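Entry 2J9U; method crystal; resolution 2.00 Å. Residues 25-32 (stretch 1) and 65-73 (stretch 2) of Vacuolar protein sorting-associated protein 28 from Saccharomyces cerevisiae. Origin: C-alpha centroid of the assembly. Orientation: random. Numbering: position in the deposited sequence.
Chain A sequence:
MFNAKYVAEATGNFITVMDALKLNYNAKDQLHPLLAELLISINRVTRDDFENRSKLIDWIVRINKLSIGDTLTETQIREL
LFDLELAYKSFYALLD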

# COMPACT_ATOMS: atom_id res chain seq x y z
N TYR A 25 -14.80 -8.91 4.61
CA TYR A 25 -14.52 -7.50 4.48
C TYR A 25 -14.54 -7.27 2.98
O TYR A 25 -13.80 -7.97 2.25
CB TYR A 25 -13.14 -7.13 5.04
CG TYR A 25 -13.03 -6.97 6.55
CD1 TYR A 25 -12.12 -6.05 7.10
CD2 TYR A 25 -13.75 -7.77 7.42
CE1 TYR A 25 -11.96 -5.91 8.48
CE2 TYR A 25 -13.59 -7.65 8.83
CZ TYR A 25 -12.70 -6.70 9.34
OH TYR A 25 -12.58 -6.56 10.71
N ASN A 26 -15.35 -6.31 2.52
CA ASN A 26 -15.43 -6.04 1.11
C ASN A 26 -15.59 -4.58 0.71
O ASN A 26 -15.79 -4.30 -0.46
CB ASN A 26 -16.58 -6.85 0.50
CG ASN A 26 -17.97 -6.43 1.04
OD1 ASN A 26 -18.11 -5.47 1.80
ND2 ASN A 26 -18.99 -7.19 0.65
N ALA A 27 -15.51 -3.67 1.67
CA ALA A 27 -15.76 -2.22 1.43
C ALA A 27 -14.45 -1.44 1.37
O ALA A 27 -13.44 -1.90 1.96
CB ALA A 27 -16.66 -1.65 2.52
N LYS A 28 -14.49 -0.31 0.66
CA LYS A 28 -13.35 0.58 0.50
C LYS A 28 -12.75 0.92 1.86
O LYS A 28 -11.56 0.85 2.04
CB LYS A 28 -13.76 1.88 -0.26
CG LYS A 28 -12.70 3.01 -0.26
CD LYS A 28 -13.20 4.26 -0.99
CE LYS A 28 -12.11 5.29 -1.13
NZ LYS A 28 -12.65 6.50 -1.80
N ASP A 29 -13.59 1.31 2.82
CA ASP A 29 -13.11 1.79 4.12
C ASP A 29 -12.49 0.66 4.98
O ASP A 29 -11.74 0.94 5.92
CB ASP A 29 -14.27 2.48 4.85
CG ASP A 29 -15.63 1.89 4.45
OD1 ASP A 29 -16.17 2.27 3.37
OD2 ASP A 29 -16.12 1.02 5.21
N GLN A 30 -12.79 -0.60 4.66
CA GLN A 30 -12.24 -1.76 5.39
C GLN A 30 -10.95 -2.27 4.75
O GLN A 30 -10.00 -2.63 5.46
CB GLN A 30 -13.22 -2.94 5.42
CG GLN A 30 -14.59 -2.66 6.03
CD GLN A 30 -15.56 -3.79 5.74
OE1 GLN A 30 -15.92 -4.07 4.58
NE2 GLN A 30 -15.98 -4.48 6.79
N LEU A 31 -10.91 -2.34 3.42
CA LEU A 31 -9.78 -2.88 2.70
C LEU A 31 -8.64 -1.89 2.40
O LEU A 31 -7.46 -2.33 2.38
CB LEU A 31 -10.21 -3.55 1.39
CG LEU A 31 -11.15 -4.76 1.58
CD1 LEU A 31 -11.67 -5.25 0.24
CD2 LEU A 31 -10.46 -5.89 2.39
N HIS A 32 -8.97 -0.62 2.15
CA HIS A 32 -7.93 0.36 1.77
C HIS A 32 -6.80 0.49 2.83
O HIS A 32 -5.61 0.42 2.48
CB HIS A 32 -8.50 1.73 1.38
CG HIS A 32 -7.48 2.67 0.78
ND1 HIS A 32 -6.73 3.54 1.55
CD2 HIS A 32 -7.12 2.90 -0.50
CE1 HIS A 32 -5.92 4.22 0.76
NE2 HIS A 32 -6.14 3.86 -0.48
N LYS A 65 -10.59 4.67 -5.82
CA LYS A 65 -11.51 5.39 -6.72
C LYS A 65 -12.97 5.06 -6.46
O LYS A 65 -13.88 5.67 -7.04
CB LYS A 65 -11.17 5.14 -8.19
CG LYS A 65 -9.90 5.85 -8.63
CD LYS A 65 -9.39 5.34 -9.98
CE LYS A 65 -7.97 5.85 -10.28
NZ LYS A 65 -7.56 7.10 -9.55
N LEU A 66 -13.22 4.07 -5.60
CA LEU A 66 -14.60 3.73 -5.26
C LEU A 66 -15.28 4.87 -4.47
O LEU A 66 -14.61 5.66 -3.82
CB LEU A 66 -14.66 2.43 -4.45
CG LEU A 66 -14.24 1.08 -5.05
CD1 LEU A 66 -14.23 0.06 -3.95
CD2 LEU A 66 -15.13 0.63 -6.20
N SER A 67 -16.61 4.94 -4.54
CA SER A 67 -17.38 5.90 -3.75
C SER A 67 -17.62 5.35 -2.36
O SER A 67 -17.50 4.14 -2.14
CB SER A 67 -18.72 6.22 -4.42
OG SER A 67 -18.50 6.62 -5.76
N ILE A 68 -17.99 6.23 -1.44
CA ILE A 68 -18.07 5.88 -0.02
C ILE A 68 -19.27 4.98 0.27
O ILE A 68 -20.39 5.44 0.44
CB ILE A 68 -18.01 7.17 0.88
CG1 ILE A 68 -16.80 8.05 0.51
CG2 ILE A 68 -18.03 6.82 2.37
CD1 ILE A 68 -15.42 7.33 0.51
N GLY A 69 -19.00 3.68 0.33
CA GLY A 69 -20.05 2.67 0.52
C GLY A 69 -20.21 1.70 -0.65
O GLY A 69 -21.22 0.98 -0.72
N ASP A 70 -19.25 1.72 -1.57
CA ASP A 70 -19.17 0.72 -2.63
C ASP A 70 -18.49 -0.51 -2.05
O ASP A 70 -17.63 -0.41 -1.15
CB ASP A 70 -18.33 1.20 -3.83
CG ASP A 70 -19.01 2.29 -4.65
OD1 ASP A 70 -18.36 2.80 -5.60
OD2 ASP A 70 -20.17 2.65 -4.35
N THR A 71 -18.84 -1.68 -2.55
CA THR A 71 -18.17 -2.87 -2.13
C THR A 71 -17.61 -3.54 -3.37
O THR A 71 -18.09 -3.31 -4.50
CB THR A 71 -19.12 -3.84 -1.41
OG1 THR A 71 -20.11 -4.30 -2.34
CG2 THR A 71 -19.80 -3.16 -0.23
N LEU A 72 -16.59 -4.37 -3.15
CA LEU A 72 -16.14 -5.31 -4.13
C LEU A 72 -17.18 -6.42 -4.23
O LEU A 72 -17.77 -6.83 -3.24
CB LEU A 72 -14.79 -5.88 -3.72
CG LEU A 72 -13.48 -5.30 -4.28
CD1 LEU A 72 -13.56 -3.86 -4.78
CD2 LEU A 72 -12.19 -5.59 -3.48
N THR A 73 -17.37 -6.87 -5.46
CA THR A 73 -18.17 -8.02 -5.83
C THR A 73 -17.57 -9.32 -5.24
O THR A 73 -16.36 -9.36 -4.98
CB THR A 73 -18.14 -8.00 -7.35
OG1 THR A 73 -19.44 -7.64 -7.86
CG2 THR A 73 -17.64 -9.24 -7.95

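Two hydrogen bonds join the stretches, one at each end of the contact. The shorter is between backbones: Leu72 N donates to Asn26 O over 2.8 Å, and its N-H...O angle of 163° is close to linear, as expected of a well-formed amide bond. The same acceptor also receives a CA-H...O contact from Thr71, with CA of Thr71 3.2 Å from O of Asn26 and an angle of 124° at the hydrogen, so the carbonyl of Asn26 meets two successive residues of the partner. This is the site of a single beta bridge between Ala27 and Thr71, whose CA atoms lie 4.3 Å apart; the pairing extends no further.

The second bond reaches out from a side chain. Lys28 points its CB toward the partner and runs fully extended, all four chi angles in the t well, which carries its NZ to 2.9 Å from O of Leu66. NZ is also hydrogen-bonded to a residue just outside the stretches. The aliphatic part of the chain packs at its base, with CB of Lys28 4.1 Å from CD1 of Leu66; at the tip, the ammonium nitrogen NZ of Lys28 lies 3.7 Å from CD1 of Ile68, a plain proximity to a methyl group that adds no polar bond. Lys28 is accordingly the residue most covered by the other stretch.

Each side is braced internally. In the first stretch, OE1 of Gln30 accepts from N of Asn26 at 3.1 Å and from N of Ala27 at 3.0 Å, tying down the segment that presents the Asn26 carbonyl. Ala27 is the N-cap residue, and its O accepts from N of Gln30 at 3.1 Å and from N of Leu31 at 3.0 Å as the helix begins. In the second, a type II turn runs from Ser67 to Asp70, closed by N of Asp70 donating to O of Ser67 at 3.0 Å and reinforced by N of Ser67 donating to OD1 of Asp70, also at 3.0 Å. Gly69 suits the turn: at its phi/psi of 117/12 a CB would be jammed against the carbonyl O of Ile68.

Not every polar group is satisfied. N of Lys28, at the first turn of the helix, and O of Asp70 are both buried by the contact without a partner; they face each other at 3.6 Å, too far apart to be counted as a hydrogen bond. O of Asp70 also sits 3.7 Å from CA of Ala27.

Packing completes the interface. Leu31 and Leu72 meet through CD1 of Leu31 and CD2 of Leu72 at 3.8 Å, an apolar contact between two buried side chains. Around the bridge, CG2 of Thr71 lies 3.5 Å from OD1 of Asn26 and 4.4 Å from CB of Ala27, so the threonine methyl rests beside both residues. Asp29 adds a looser approach, its OD1 4.4 Å from N of Gly69. Altogether the two stretches bury 446 Å², counting both sides.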